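Local atomic coordinates of purine nucleoside phosphorylase (Thermus thermophilus, PDB entry 1ODJ), a protein that probably catalyses the reversible phosphorolysis of purine nucleosides, cleaving the glycosidic bond with phosphate to give the free base and ribose 1-phosphate. Residues I4-H9 / R39-R44; L18-P23 / V86-A91; V110-T115 / L152-D157. All blocks are in the same frame, centred on the assembly; numbering follows the deposited sequence.

Interaction 1 (I4-H9 / R39-R44); sequences IHVRAH and RYNDHR. With GMP (guanosine), chain J; SO4 (sulfate ion), chain I.
The rim of an active site shared between two subunits is built here, where His5 and Arg44 reach from the N-terminal loop and the turn after strand 37-41 to a guanosine and a sulfate in the pocket of the second subunit. His5 NE2 lies 2.6 Å from the guanosine O5' in a hydrogen bond, the ribose oxygen sitting at the ring edge. Arg44 passes across it at a slant, its CD 3.8 Å from His5 CD2, with ring and guanidinium planes clearly tilted against each other. Extended from CG to NE, the arginine chain carries NH2 to sulfate O2 in a nearly straight bond of 3.0 Å, while NH1 reaches sulfate O1 only weakly. Behind this pair, Arg7 folds back over His43: bends at chi2 and chi3 (-73° and -135°) lay its guanidinium flat on the imidazole, planes 17° apart and centres separated by 4.2 Å. Arg44 CG lies over the opposite face of that ring, toward its rim. The turn itself is an Asx turn, Asn41 OD1 accepting from His43 N at 3.2 Å, with the donor well above the amide plane. Further from the pocket, Tyr40 receives Val6 CG1 at its ring edge, while Ala8 CB approaches the ring obliquely to 3.6 Å from Tyr40 CD1; the phenol oxygen bonds to Gln61. Glu76 grips both His5 ND1 and Val6 N, so the imidazole is held at each nitrogen and its rotation fixed. Bonding of Arg44 to sulfate is consistent with a positive charge lent across the subunit interface to the probable phosphate site, and the His5 bond with recognition of the 5'-hydroxyl.

Interaction 2 (L18-P23 / V86-A91); sequences LLPGDP and VRVGTA. With GMP (guanosine), chain H; SO4 (sulfate ion), chain G.
A sulfate that probably marks the phosphate site lies where strand 16-19 ends beside its parallel neighbour, strand 84-93, in the central sheet, and there segments 18-23 and 86-91 meet. Leu18 pairs with Val86 and Leu19 with Arg87. Leu19 is bonded through both its backbone groups: its N donates to Val86 O at 2.8 Å, and its O accepts from Val88 N at 3.0 Å. On the sheet face bearing Leu18 and Val86, these side chains lie side by side, Leu18 CD2 against Val86 CB, under the cover of helix 214-232. Val88 joins them by pressing CG2 to within 3.8 Å of Leu18 CB, and the same methyl meets the ring of Pro20.

Beyond Pro20 the first strand leaves the sheet, and the sulfate sits between the diverging chains. Gly21 N donates weakly to sulfate O2 from one side, its hydrogen pointing off the short line between them. From the other, Thr90 N reaches O1 at 2.8 Å and Thr90 OG1 gives its proton to O3 at 2.7 Å; chi1 of 58° tucks that hydroxyl between the backbone N and carbonyl carbon. Arg87 starts out extended, with CG anti to the backbone N (chi1 175°), then bends at chi3 to bring its guanidinium edge to the anion, NH2 standing 2.9 Å from O1. Water 1 bridges Arg87 NH1 and Leu19 O, while Glu179 and Glu181 hold the guanidinium through salt bridges. Arg25 of the same chain and Arg44 of the second subunit also bond to the sulfate. A glycine-bearing loop leaving one strand, facing an arginine and a threonine on its parallel neighbour beside the nucleoside ribose, is consistent with the phosphate site typical of the purine nucleoside phosphorylase fold.

Interaction 3 (V110-T115 / L152-D157); sequences VPLDGT and LVASED. With GMP (guanosine), chain H.
Val153 O receives Val110 N at 3.1 Å, in the carbonyl plane, at the start of a parallel strand pair in the mixed sheet of the phosphorylase fold; strands 110-112 and 152-156 run 18° apart. Ala154, next along, turns its methyl to the face that also bears Val110 and Leu112, touching Val110 CB and, 4.0 Å away, Leu112 CD1. Trp170 of helix 164-171 packs on those two larger side chains.

Ser155 then uses both backbone groups. Its N donates to Val110 O at 3.0 Å, nearly in line with the carbonyl bond, while its O accepts a weak, bent bond from Leu112 N. The bend accompanies an inverse gamma turn centred on Pro111, in which Leu112 N also donates weakly to Val110 O. The hydroxyl of Ser155 faces elsewhere, bonding to Glu179 and Ser183 N.

Glu156 leaves its backbone with CG between N and the carbonyl carbon (chi1 57°) and runs straight from there, so that OE1 accepts from guanosine N2 at 3.0 Å in a nearly straight bond of 165°, consistent with recognition of the purine's exocyclic amine. Its other oxygen is taken by Thr162, which steadies the carboxylate.

Asp157 ends the segment at the start of helix 114-119. Asp113 occupies the N-cap of that helix, its carboxylate bonded to Thr116 and Ser183. Asp157 adds a second acidic group there, and the helix start would probably offset the nearness of the two carboxylates: Asp157 OD1 meets Gly114 N at 2.6 Å, though the N-H points off the line and the bond is weak.

From the N terminus, interaction 1 ties the loop before strand 16-19 to the turn after strand 37-41, closing a loop that contains the first segment of interaction 2. That segment waits for strand 84-93, so the two contacts cross along the chain. Interaction 3 follows in series, bringing strand 152-156 back beside strand 108-112. All three reach the same mixed sheet, interaction 2 near the centre of the chain and interaction 1 farther out, their centres about 17 Å apart. Interactions 2 and 3 touch the same guanosine, whereas interaction 1 serves the pocket of the second subunit.

Interaction 1 (I4-H9 / R39-R44)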
# COMPACT_ATOMS: atom_id res chain seq x y z
N ILE A 4 30.89 4.95 12.33
CA ILE A 4 30.94 6.10 11.46
C ILE A 4 30.40 7.38 12.09
O ILE A 4 31.00 8.45 11.93
CB ILE A 4 30.13 5.82 10.18
CG1 ILE A 4 30.80 4.69 9.40
CG2 ILE A 4 30.00 7.08 9.36
CD1 ILE A 4 29.91 4.08 8.34
N HIS A 5 29.30 7.29 12.83
CA HIS A 5 28.69 8.49 13.40
C HIS A 5 28.97 8.77 14.87
O HIS A 5 29.03 9.93 15.28
CB HIS A 5 27.18 8.45 13.15
CG HIS A 5 26.82 8.23 11.71
ND1 HIS A 5 26.96 7.00 11.09
CD2 HIS A 5 26.32 9.07 10.77
CE1 HIS A 5 26.57 7.10 9.83
NE2 HIS A 5 26.18 8.34 9.61
N VAL A 6 29.12 7.71 15.66
CA VAL A 6 29.45 7.86 17.07
C VAL A 6 30.91 7.41 17.16
O VAL A 6 31.21 6.31 17.63
CB VAL A 6 28.59 6.97 17.97
CG1 VAL A 6 29.12 6.97 19.37
CG2 VAL A 6 27.17 7.46 17.97
N ARG A 7 31.79 8.27 16.67
CA ARG A 7 33.23 8.01 16.65
C ARG A 7 33.72 7.70 18.07
O ARG A 7 34.31 8.57 18.73
CB ARG A 7 33.98 9.24 16.12
CG ARG A 7 33.38 9.93 14.88
CD ARG A 7 33.56 9.15 13.59
NE ARG A 7 33.98 10.02 12.49
CZ ARG A 7 34.06 9.65 11.20
NH1 ARG A 7 33.74 8.42 10.83
NH2 ARG A 7 34.50 10.50 10.29
N ALA A 8 33.49 6.48 18.53
CA ALA A 8 33.92 6.09 19.87
C ALA A 8 34.43 4.67 19.92
O ALA A 8 34.17 3.86 19.01
CB ALA A 8 32.79 6.25 20.85
N HIS A 9 35.16 4.36 20.97
CA HIS A 9 35.70 3.02 21.12
C HIS A 9 34.85 2.21 22.08
O HIS A 9 34.15 2.78 22.91
CB HIS A 9 37.16 3.07 21.58
CG HIS A 9 38.15 2.97 20.47
ND1 HIS A 9 38.13 3.83 19.39
CD2 HIS A 9 39.17 2.11 20.25
CE1 HIS A 9 39.11 3.50 18.55
NE2 HIS A 9 39.75 2.46 19.05
N ARG A 39 32.89 13.33 27.91
CA ARG A 39 32.31 13.34 26.56
C ARG A 39 33.17 12.50 25.64
O ARG A 39 34.32 12.84 25.39
CB ARG A 39 32.22 14.76 26.00
CG ARG A 39 31.46 14.81 24.67
CD ARG A 39 30.93 16.19 24.34
NE ARG A 39 31.96 17.11 23.85
CZ ARG A 39 31.73 18.37 23.49
NH1 ARG A 39 30.50 18.87 23.56
NH2 ARG A 39 32.73 19.13 23.04
N TYR A 40 32.61 11.40 25.14
CA TYR A 40 33.37 10.51 24.29
C TYR A 40 33.16 10.74 22.80
O TYR A 40 33.78 10.08 21.96
CB TYR A 40 33.06 9.06 24.65
CG TYR A 40 31.62 8.65 24.43
CD1 TYR A 40 31.12 8.44 23.14
CD2 TYR A 40 30.77 8.46 25.51
CE1 TYR A 40 29.80 8.06 22.94
CE2 TYR A 40 29.44 8.08 25.32
CZ TYR A 40 28.97 7.88 24.04
OH TYR A 40 27.67 7.51 23.86
N ASN A 41 32.30 11.69 22.46
CA ASN A 41 32.03 11.94 21.06
C ASN A 41 31.21 13.19 20.90
O ASN A 41 30.38 13.49 21.74
CB ASN A 41 31.26 10.75 20.46
CG ASN A 41 30.67 11.05 19.09
OD1 ASN A 41 31.39 11.16 18.09
ND2 ASN A 41 29.35 11.18 19.03
N ASP A 42 31.46 13.91 19.82
CA ASP A 42 30.72 15.13 19.53
C ASP A 42 30.67 15.30 18.03
O ASP A 42 30.43 16.39 17.51
CB ASP A 42 31.39 16.34 20.20
CG ASP A 42 32.79 16.60 19.68
OD1 ASP A 42 33.50 17.43 20.29
OD2 ASP A 42 33.18 15.99 18.66
N HIS A 43 30.90 14.19 17.33
CA HIS A 43 30.87 14.20 15.87
C HIS A 43 29.43 14.38 15.41
O HIS A 43 28.51 13.78 15.97
CB HIS A 43 31.43 12.89 15.32
CG HIS A 43 31.67 12.92 13.85
ND1 HIS A 43 31.14 11.98 12.99
CD2 HIS A 43 32.39 13.77 13.08
CE1 HIS A 43 31.52 12.26 11.75
NE2 HIS A 43 32.28 13.34 11.78
N ARG A 44 29.25 15.20 14.38
CA ARG A 44 27.93 15.50 13.84
C ARG A 44 27.02 16.04 14.93
O ARG A 44 25.80 16.02 14.79
CB ARG A 44 27.31 14.27 13.19
CG ARG A 44 27.86 13.99 11.80
CD ARG A 44 27.39 12.65 11.27
NE ARG A 44 27.83 12.47 9.89
CZ ARG A 44 27.25 13.05 8.85
NH1 ARG A 44 26.20 13.85 9.04
NH2 ARG A 44 27.73 12.86 7.63
O5' GMP J . 26.47 9.58 7.33
C5' GMP J . 25.13 9.49 6.86
C4' GMP J . 24.84 10.91 6.33
O4' GMP J . 25.74 11.35 5.23
C3' GMP J . 23.44 11.05 5.75
O3' GMP J . 22.93 12.32 6.21
C2' GMP J . 23.60 11.01 4.21
O2' GMP J . 22.95 12.08 3.50
C1' GMP J . 25.15 10.87 4.00
N9 GMP J . 25.64 9.51 3.59
C8 GMP J . 26.95 9.19 3.32
N7 GMP J . 27.12 7.93 2.98
C5 GMP J . 25.84 7.38 3.04
C6 GMP J . 25.40 6.05 2.78
O6 GMP J . 26.08 5.06 2.44
N1 GMP J . 24.03 5.93 2.96
C2 GMP J . 23.19 6.94 3.33
N2 GMP J . 21.90 6.60 3.46
N3 GMP J . 23.58 8.17 3.58
C4 GMP J . 24.91 8.33 3.41
S SO4 I . 25.64 14.85 4.80
O1 SO4 I . 24.82 14.79 6.01
O2 SO4 I . 26.94 14.22 5.07
O3 SO4 I . 25.81 16.26 4.42
O4 SO4 I . 24.97 14.14 3.69

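Interaction 2 (L18-P23 / V86-A91)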
# COMPACT_ATOMS: atom_id res chain seq x y z
N LEU A 18 21.08 6.60 28.36
CA LEU A 18 19.92 7.48 28.26
C LEU A 18 20.07 8.13 26.88
O LEU A 18 21.18 8.51 26.49
CB LEU A 18 19.92 8.58 29.34
CG LEU A 18 19.67 8.18 30.79
CD1 LEU A 18 19.38 9.43 31.61
CD2 LEU A 18 18.51 7.22 30.88
N LEU A 19 18.97 8.23 26.15
CA LEU A 19 19.00 8.80 24.81
C LEU A 19 18.16 10.05 24.70
O LEU A 19 16.96 9.97 24.46
CB LEU A 19 18.52 7.80 23.76
CG LEU A 19 19.16 6.41 23.67
CD1 LEU A 19 18.38 5.57 22.65
CD2 LEU A 19 20.63 6.53 23.27
N PRO A 20 18.76 11.22 24.92
CA PRO A 20 18.00 12.46 24.80
C PRO A 20 18.13 12.89 23.34
O PRO A 20 19.16 12.63 22.70
CB PRO A 20 18.73 13.41 25.75
CG PRO A 20 20.14 12.95 25.65
CD PRO A 20 20.01 11.45 25.68
N GLY A 21 17.10 13.53 22.79
CA GLY A 21 17.18 13.97 21.39
C GLY A 21 18.05 15.20 21.15
O GLY A 21 18.76 15.28 20.14
N ASP A 22 18.00 16.16 22.07
CA ASP A 22 18.76 17.40 22.00
C ASP A 22 20.08 17.31 22.78
O ASP A 22 20.09 17.07 23.99
CB ASP A 22 17.88 18.55 22.52
CG ASP A 22 18.66 19.81 22.87
OD1 ASP A 22 19.60 20.17 22.13
OD2 ASP A 22 18.31 20.46 23.87
N PRO A 23 21.22 17.53 22.11
CA PRO A 23 22.54 17.47 22.74
C PRO A 23 22.71 18.38 23.96
O PRO A 23 23.51 18.08 24.84
CB PRO A 23 23.49 17.84 21.59
CG PRO A 23 22.65 18.74 20.73
CD PRO A 23 21.33 18.00 20.71
N VAL A 86 17.35 3.83 27.25
CA VAL A 86 16.10 4.51 27.61
C VAL A 86 16.06 5.91 26.98
O VAL A 86 16.90 6.76 27.30
CB VAL A 86 15.95 4.68 29.15
CG1 VAL A 86 14.70 5.46 29.46
CG2 VAL A 86 15.90 3.31 29.83
N ARG A 87 15.11 6.12 26.09
CA ARG A 87 14.95 7.41 25.44
C ARG A 87 14.34 8.36 26.46
O ARG A 87 13.35 8.03 27.09
CB ARG A 87 14.03 7.30 24.23
CG ARG A 87 13.72 8.65 23.57
CD ARG A 87 12.91 8.52 22.28
NE ARG A 87 11.90 9.56 22.20
CZ ARG A 87 12.16 10.85 22.08
NH1 ARG A 87 13.42 11.27 22.01
NH2 ARG A 87 11.18 11.74 22.09
N VAL A 88 14.97 9.52 26.64
CA VAL A 88 14.45 10.54 27.56
C VAL A 88 14.21 11.79 26.70
O VAL A 88 15.13 12.56 26.42
CB VAL A 88 15.44 10.84 28.74
CG1 VAL A 88 15.14 9.93 29.93
CG2 VAL A 88 16.87 10.65 28.29
N GLY A 89 12.97 11.98 26.27
CA GLY A 89 12.68 13.13 25.42
C GLY A 89 11.39 13.87 25.70
O GLY A 89 10.75 13.64 26.73
N THR A 90 11.01 14.75 24.77
CA THR A 90 9.79 15.55 24.89
C THR A 90 8.78 15.13 23.85
O THR A 90 9.10 14.37 22.94
CB THR A 90 10.09 17.02 24.67
OG1 THR A 90 10.69 17.19 23.38
CG2 THR A 90 11.03 17.53 25.74
N ALA A 91 7.55 15.63 23.97
CA ALA A 91 6.51 15.27 23.02
C ALA A 91 5.32 16.22 23.01
O ALA A 91 5.03 16.87 24.00
CB ALA A 91 6.02 13.83 23.30
O5' GMP H . 11.03 19.28 18.49
C5' GMP H . 10.75 18.06 17.82
C4' GMP H . 11.51 17.01 18.62
O4' GMP H . 11.09 16.89 20.03
C3' GMP H . 11.34 15.61 18.07
O3' GMP H . 12.67 15.01 18.13
C2' GMP H . 10.34 14.87 18.99
O2' GMP H . 10.77 13.59 19.47
C1' GMP H . 10.01 15.94 20.09
N9 GMP H . 8.66 16.59 19.99
C8 GMP H . 8.17 17.48 20.92
N7 GMP H . 6.97 17.91 20.64
C5 GMP H . 6.64 17.28 19.45
C6 GMP H . 5.45 17.38 18.66
O6 GMP H . 4.43 18.07 18.87
N1 GMP H . 5.52 16.58 17.53
C2 GMP H . 6.58 15.79 17.19
N2 GMP H . 6.44 15.09 16.05
N3 GMP H . 7.70 15.68 17.91
C4 GMP H . 7.66 16.45 19.02
S SO4 G . 13.42 15.28 22.18
O1 SO4 G . 12.20 14.44 22.26
O2 SO4 G . 14.57 14.51 22.69
O3 SO4 G . 13.23 16.50 23.00
O4 SO4 G . 13.69 15.66 20.78
O HOH W 1 16.16 9.69 21.50

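Interaction 3 (V110-T115 / L152-D157)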
# COMPACT_ATOMS: atom_id res chain seq x y z
N VAL A 110 2.97 3.92 17.87
CA VAL A 110 2.40 3.77 16.54
C VAL A 110 3.51 4.18 15.57
O VAL A 110 4.02 5.31 15.63
CB VAL A 110 1.22 4.72 16.30
CG1 VAL A 110 0.69 4.51 14.88
CG2 VAL A 110 0.12 4.48 17.33
N PRO A 111 3.89 3.28 14.65
CA PRO A 111 4.96 3.56 13.69
C PRO A 111 4.53 4.37 12.48
O PRO A 111 4.21 3.81 11.44
CB PRO A 111 5.44 2.16 13.31
CG PRO A 111 4.17 1.37 13.28
CD PRO A 111 3.38 1.90 14.49
N LEU A 112 4.55 5.70 12.62
CA LEU A 112 4.18 6.60 11.53
C LEU A 112 5.43 7.07 10.80
O LEU A 112 5.35 7.90 9.91
CB LEU A 112 3.42 7.82 12.09
CG LEU A 112 2.02 7.60 12.67
CD1 LEU A 112 1.46 8.88 13.24
CD2 LEU A 112 1.12 7.09 11.57
N ASP A 113 6.58 6.53 11.18
CA ASP A 113 7.87 6.90 10.60
C ASP A 113 8.21 5.98 9.43
O ASP A 113 7.63 4.92 9.29
CB ASP A 113 8.96 6.76 11.65
CG ASP A 113 9.20 5.30 12.03
OD1 ASP A 113 10.33 4.81 11.82
OD2 ASP A 113 8.25 4.65 12.52
N GLY A 114 9.18 6.37 8.61
CA GLY A 114 9.57 5.56 7.48
C GLY A 114 10.78 4.68 7.72
O GLY A 114 11.06 3.77 6.94
N THR A 115 11.50 4.94 8.81
CA THR A 115 12.68 4.15 9.15
C THR A 115 12.27 2.72 9.51
O THR A 115 12.79 1.76 8.94
CB THR A 115 13.46 4.76 10.34
OG1 THR A 115 14.06 5.99 9.93
CG2 THR A 115 14.55 3.80 10.81
N LEU A 152 0.20 4.88 24.70
CA LEU A 152 0.81 5.00 23.38
C LEU A 152 1.17 6.41 22.99
O LEU A 152 0.48 7.37 23.34
CB LEU A 152 -0.14 4.48 22.30
CG LEU A 152 -0.54 3.01 22.31
CD1 LEU A 152 -1.71 2.81 21.36
CD2 LEU A 152 0.68 2.15 21.91
N VAL A 153 2.26 6.52 22.24
CA VAL A 153 2.69 7.79 21.69
C VAL A 153 2.77 7.44 20.21
O VAL A 153 2.68 6.27 19.84
CB VAL A 153 4.08 8.22 22.17
CG1 VAL A 153 4.10 8.30 23.67
CG2 VAL A 153 5.15 7.25 21.65
N ALA A 154 2.92 8.43 19.35
CA ALA A 154 3.02 8.13 17.93
C ALA A 154 4.32 8.72 17.40
O ALA A 154 4.67 9.86 17.71
CB ALA A 154 1.82 8.68 17.18
N SER A 155 5.04 7.93 16.63
CA SER A 155 6.30 8.40 16.07
C SER A 155 6.11 8.80 14.62
O SER A 155 5.86 7.93 13.78
CB SER A 155 7.37 7.30 16.17
OG SER A 155 7.66 6.96 17.52
N GLU A 156 6.21 10.09 14.33
CA GLU A 156 6.07 10.54 12.95
C GLU A 156 7.40 11.04 12.37
O GLU A 156 8.40 11.13 13.07
CB GLU A 156 4.99 11.62 12.83
CG GLU A 156 5.19 12.85 13.70
CD GLU A 156 4.08 13.88 13.50
OE1 GLU A 156 4.11 14.93 14.18
OE2 GLU A 156 3.17 13.65 12.66
N ASP A 157 7.38 11.35 11.08
CA ASP A 157 8.55 11.84 10.35
C ASP A 157 8.50 13.33 10.07
O ASP A 157 9.49 14.03 10.21
CB ASP A 157 8.67 11.10 9.02
CG ASP A 157 9.34 9.75 9.16
OD1 ASP A 157 9.20 8.91 8.24
OD2 ASP A 157 10.03 9.53 10.18
O5' GMP H . 11.03 19.28 18.49
C5' GMP H . 10.75 18.06 17.82
C4' GMP H . 11.51 17.01 18.62
O4' GMP H . 11.09 16.89 20.03
C3' GMP H . 11.34 15.61 18.07
O3' GMP H . 12.67 15.01 18.13
C2' GMP H . 10.34 14.87 18.99
O2' GMP H . 10.77 13.59 19.47
C1' GMP H . 10.01 15.94 20.09
N9 GMP H . 8.66 16.59 19.99
C8 GMP H . 8.17 17.48 20.92
N7 GMP H . 6.97 17.91 20.64
C5 GMP H . 6.64 17.28 19.45
C6 GMP H . 5.45 17.38 18.66
O6 GMP H . 4.43 18.07 18.87
N1 GMP H . 5.52 16.58 17.53
C2 GMP H . 6.58 15.79 17.19
N2 GMP H . 6.44 15.09 16.05
N3 GMP H . 7.70 15.68 17.91
C4 GMP H . 7.66 16.45 19.02
O HOH W 2 11.84 7.59 8.88